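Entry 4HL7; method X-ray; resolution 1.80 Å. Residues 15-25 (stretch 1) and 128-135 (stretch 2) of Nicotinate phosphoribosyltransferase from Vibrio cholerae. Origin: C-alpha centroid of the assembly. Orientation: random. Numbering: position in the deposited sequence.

Stretch 1 (15-25) SLLDLDAYKIN
Stretch 2 128-135: TILYETLV

Stretch 1 opens with a type I beta turn from Ser15 to Asp18, closed by Asp18 N to Ser15 O at 3.1 Å; Ser15 OG (chi1 p) also accepts from Leu17 N at 3.0 Å. Leu19 (-164/171) and Asp20 (-71/133) are extended and lead into a helix assigned from 21 that runs on past 25, where Asn25 N reaches Ala21 O at 3.0 Å. In stretch 2, phi/psi near -61/-32 at Ile129 and -72/-16 at Leu130 lead toward a helix that includes Glu132 to Val135 and continues beyond, with Val135 N to Tyr131 O at 2.8 Å. The two helix axes run nearly antiparallel, at 154° between N-to-C directions, and approach to 10.1 Å. Register is marked by two CA pairs, Leu19 CA to Thr133 CA and Lys23 CA to Leu130 CA, each 5.7 Å. The contact buries 592 Å², both sides summed.

Charge pairing centres on Lys23, whose CA-to-CB bond points toward stretch 2. Its chain (chi1 m, chi2 -113° between wells, chi3 p, chi4 t) carries Lys23 NZ to Glu132 OE1 at 2.7 Å, a salt bridge, and to Ile129 O at 2.8 Å, a hydrogen bond. The ammonium thus meets both a carboxylate and a backbone carbonyl. Glu132 is extended (chi1 and chi2 t, chi3 -15°), and its CA-to-CB bond also points toward stretch 1. The aliphatic part of the lysine packs as it passes, with Lys23 CE 3.3 Å from Ile129 CG1 (Ile129 chi1 t).

The remaining polar contacts are weak or water-mediated. Asp20 N donates to Thr133 OG1 (chi1 p) over 3.4 Å at 150°, a weak hydrogen bond. Water 1 joins the same threonine to the turn: it donates to Asp18 O at 2.8 Å and lies 2.6 Å from Thr133 OG1. Water 2 accepts from Tyr22 OH at 2.7 Å and donates to Glu132 OE1 at 2.7 Å, so one carboxylate oxygen serves both lysine and water. Tyr22 has chi1 83° and chi2 -98°.

Apolar packing joins leucines and an isoleucine. Leu130 (m, t) starts sideways, but its end comes nearer, placing CD2 3.8 Å from Ile24 CG1 and 3.8 Å from Lys23 CB; Ile24 is also m, t. Leu19 (p, p) sets CD2 4.1 Å from Leu130 CB and its CB 4.1 Å from Leu134 CD2. Leu134 (m, t) extends the patch to the turn, its CD1 lying 4.3 Å from Leu16 CD2 (Leu16 m, t).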

# COMPACT_ATOMS: atom_id res chain seq x y z
N SER A 15 -14.11 10.44 3.56
CA SER A 15 -13.48 11.79 3.66
C SER A 15 -12.18 11.71 2.89
O SER A 15 -11.78 10.62 2.45
CB SER A 15 -13.19 12.18 5.12
OG SER A 15 -12.02 11.54 5.65
N LEU A 16 -11.47 12.83 2.74
CA LEU A 16 -10.17 12.76 2.04
C LEU A 16 -9.07 12.26 2.98
O LEU A 16 -7.88 12.21 2.59
CB LEU A 16 -9.78 14.14 1.44
CG LEU A 16 -10.46 14.57 0.11
CD1 LEU A 16 -9.88 15.90 -0.37
CD2 LEU A 16 -10.37 13.51 -0.99
N LEU A 17 -9.45 11.89 4.21
CA LEU A 17 -8.52 11.15 5.10
C LEU A 17 -8.72 9.61 5.02
O LEU A 17 -7.91 8.82 5.58
CB LEU A 17 -8.72 11.61 6.59
CG LEU A 17 -8.30 13.07 6.88
CD1 LEU A 17 -8.48 13.31 8.38
CD2 LEU A 17 -6.84 13.28 6.46
N ASP A 18 -9.79 9.20 4.31
CA ASP A 18 -10.10 7.78 4.12
C ASP A 18 -9.21 7.17 3.05
O ASP A 18 -9.70 6.83 1.93
CB ASP A 18 -11.57 7.65 3.71
CG ASP A 18 -12.07 6.22 3.70
OD1 ASP A 18 -11.37 5.30 4.19
OD2 ASP A 18 -13.14 5.99 3.14
N LEU A 19 -7.93 7.03 3.38
CA LEU A 19 -6.90 6.58 2.48
C LEU A 19 -5.69 6.20 3.30
O LEU A 19 -5.67 6.49 4.53
CB LEU A 19 -6.53 7.68 1.42
CG LEU A 19 -6.50 9.16 1.84
CD1 LEU A 19 -5.36 9.47 2.80
CD2 LEU A 19 -6.33 10.00 0.55
N ASP A 20 -4.68 5.58 2.66
CA ASP A 20 -3.44 5.23 3.42
C ASP A 20 -2.69 6.49 3.76
O ASP A 20 -2.42 7.31 2.88
CB ASP A 20 -2.56 4.29 2.60
CG ASP A 20 -3.12 2.85 2.52
OD1 ASP A 20 -3.99 2.46 3.36
OD2 ASP A 20 -2.64 2.11 1.64
N ALA A 21 -2.26 6.62 5.02
CA ALA A 21 -1.65 7.81 5.53
C ALA A 21 -0.41 8.14 4.75
O ALA A 21 -0.09 9.34 4.57
CB ALA A 21 -1.30 7.59 6.99
N TYR A 22 0.31 7.11 4.30
CA TYR A 22 1.59 7.40 3.60
C TYR A 22 1.37 8.17 2.27
O TYR A 22 2.32 8.72 1.75
CB TYR A 22 2.38 6.10 3.29
CG TYR A 22 1.91 5.38 2.00
CD1 TYR A 22 1.03 4.30 2.05
CD2 TYR A 22 2.34 5.80 0.72
CE1 TYR A 22 0.60 3.64 0.90
CE2 TYR A 22 1.89 5.17 -0.45
CZ TYR A 22 1.01 4.09 -0.35
OH TYR A 22 0.57 3.44 -1.50
N LYS A 23 0.13 8.19 1.73
CA LYS A 23 -0.14 8.93 0.51
C LYS A 23 -0.12 10.41 0.77
O LYS A 23 0.50 11.18 -0.00
CB LYS A 23 -1.50 8.48 -0.12
CG LYS A 23 -1.44 7.03 -0.54
CD LYS A 23 -1.51 6.80 -2.05
CE LYS A 23 -0.20 7.07 -2.73
NZ LYS A 23 -0.31 6.75 -4.20
N ILE A 24 -0.73 10.83 1.87
CA ILE A 24 -0.65 12.24 2.28
C ILE A 24 0.77 12.59 2.70
O ILE A 24 1.29 13.69 2.39
CB ILE A 24 -1.67 12.55 3.43
CG1 ILE A 24 -3.09 12.69 2.80
CG2 ILE A 24 -1.33 13.89 4.15
CD1 ILE A 24 -4.20 13.02 3.82
N ASN A 25 1.41 11.68 3.43
CA ASN A 25 2.74 11.97 3.84
C ASN A 25 3.69 12.15 2.65
O ASN A 25 4.44 13.15 2.59
CB ASN A 25 3.23 10.89 4.81
CG ASN A 25 2.37 10.80 6.04
OD1 ASN A 25 1.52 11.69 6.33
ND2 ASN A 25 2.53 9.67 6.79
N THR A 128 -2.00 14.02 -8.02
CA THR A 128 -2.58 12.69 -8.39
C THR A 128 -2.24 11.60 -7.38
O THR A 128 -2.83 10.51 -7.44
CB THR A 128 -2.21 12.22 -9.80
OG1 THR A 128 -0.79 12.06 -9.93
CG2 THR A 128 -2.76 13.20 -10.90
N ILE A 129 -1.27 11.87 -6.50
CA ILE A 129 -0.79 10.80 -5.60
C ILE A 129 -1.92 10.26 -4.68
O ILE A 129 -1.93 9.09 -4.34
CB ILE A 129 0.47 11.19 -4.79
CG1 ILE A 129 0.93 9.97 -3.94
CG2 ILE A 129 0.19 12.34 -3.88
CD1 ILE A 129 2.36 10.00 -3.54
N LEU A 130 -2.87 11.11 -4.30
CA LEU A 130 -3.93 10.63 -3.44
C LEU A 130 -4.97 9.70 -4.09
O LEU A 130 -5.74 9.07 -3.36
CB LEU A 130 -4.65 11.79 -2.73
CG LEU A 130 -3.79 12.73 -1.88
CD1 LEU A 130 -4.69 13.72 -1.16
CD2 LEU A 130 -2.88 11.95 -0.92
N TYR A 131 -5.02 9.64 -5.42
CA TYR A 131 -6.05 8.83 -6.10
C TYR A 131 -5.96 7.37 -5.73
O TYR A 131 -6.96 6.73 -5.55
CB TYR A 131 -5.98 8.89 -7.65
CG TYR A 131 -6.71 10.08 -8.29
CD1 TYR A 131 -6.01 11.08 -8.93
CD2 TYR A 131 -8.08 10.16 -8.22
CE1 TYR A 131 -6.66 12.16 -9.51
CE2 TYR A 131 -8.76 11.23 -8.79
CZ TYR A 131 -8.06 12.21 -9.44
OH TYR A 131 -8.75 13.26 -10.04
N GLU A 132 -4.73 6.84 -5.72
CA GLU A 132 -4.53 5.38 -5.71
C GLU A 132 -5.47 4.60 -4.82
O GLU A 132 -6.18 3.69 -5.33
CB GLU A 132 -3.05 5.05 -5.31
CG GLU A 132 -2.79 3.57 -5.11
CD GLU A 132 -1.33 3.28 -4.80
OE1 GLU A 132 -0.49 4.17 -5.04
OE2 GLU A 132 -1.04 2.13 -4.41
N THR A 133 -5.48 4.87 -3.51
CA THR A 133 -6.29 4.01 -2.61
C THR A 133 -7.75 4.37 -2.71
O THR A 133 -8.58 3.56 -2.35
CB THR A 133 -5.83 3.94 -1.11
OG1 THR A 133 -6.14 5.13 -0.40
CG2 THR A 133 -4.32 3.57 -1.02
N LEU A 134 -8.06 5.62 -3.08
CA LEU A 134 -9.47 6.02 -3.24
C LEU A 134 -10.06 5.26 -4.42
O LEU A 134 -11.19 4.75 -4.35
CB LEU A 134 -9.62 7.53 -3.48
CG LEU A 134 -9.02 8.41 -2.39
CD1 LEU A 134 -9.01 9.89 -2.80
CD2 LEU A 134 -9.72 8.16 -1.05
N VAL A 135 -9.31 5.22 -5.52
CA VAL A 135 -9.79 4.52 -6.71
C VAL A 135 -9.87 3.03 -6.41
O VAL A 135 -10.85 2.39 -6.75
CB VAL A 135 -8.91 4.82 -7.98
CG1 VAL A 135 -9.36 3.94 -9.17
CG2 VAL A 135 -8.99 6.31 -8.36
O HOH W 1 -8.64 5.01 0.14
O HOH W 2 1.88 3.98 -3.80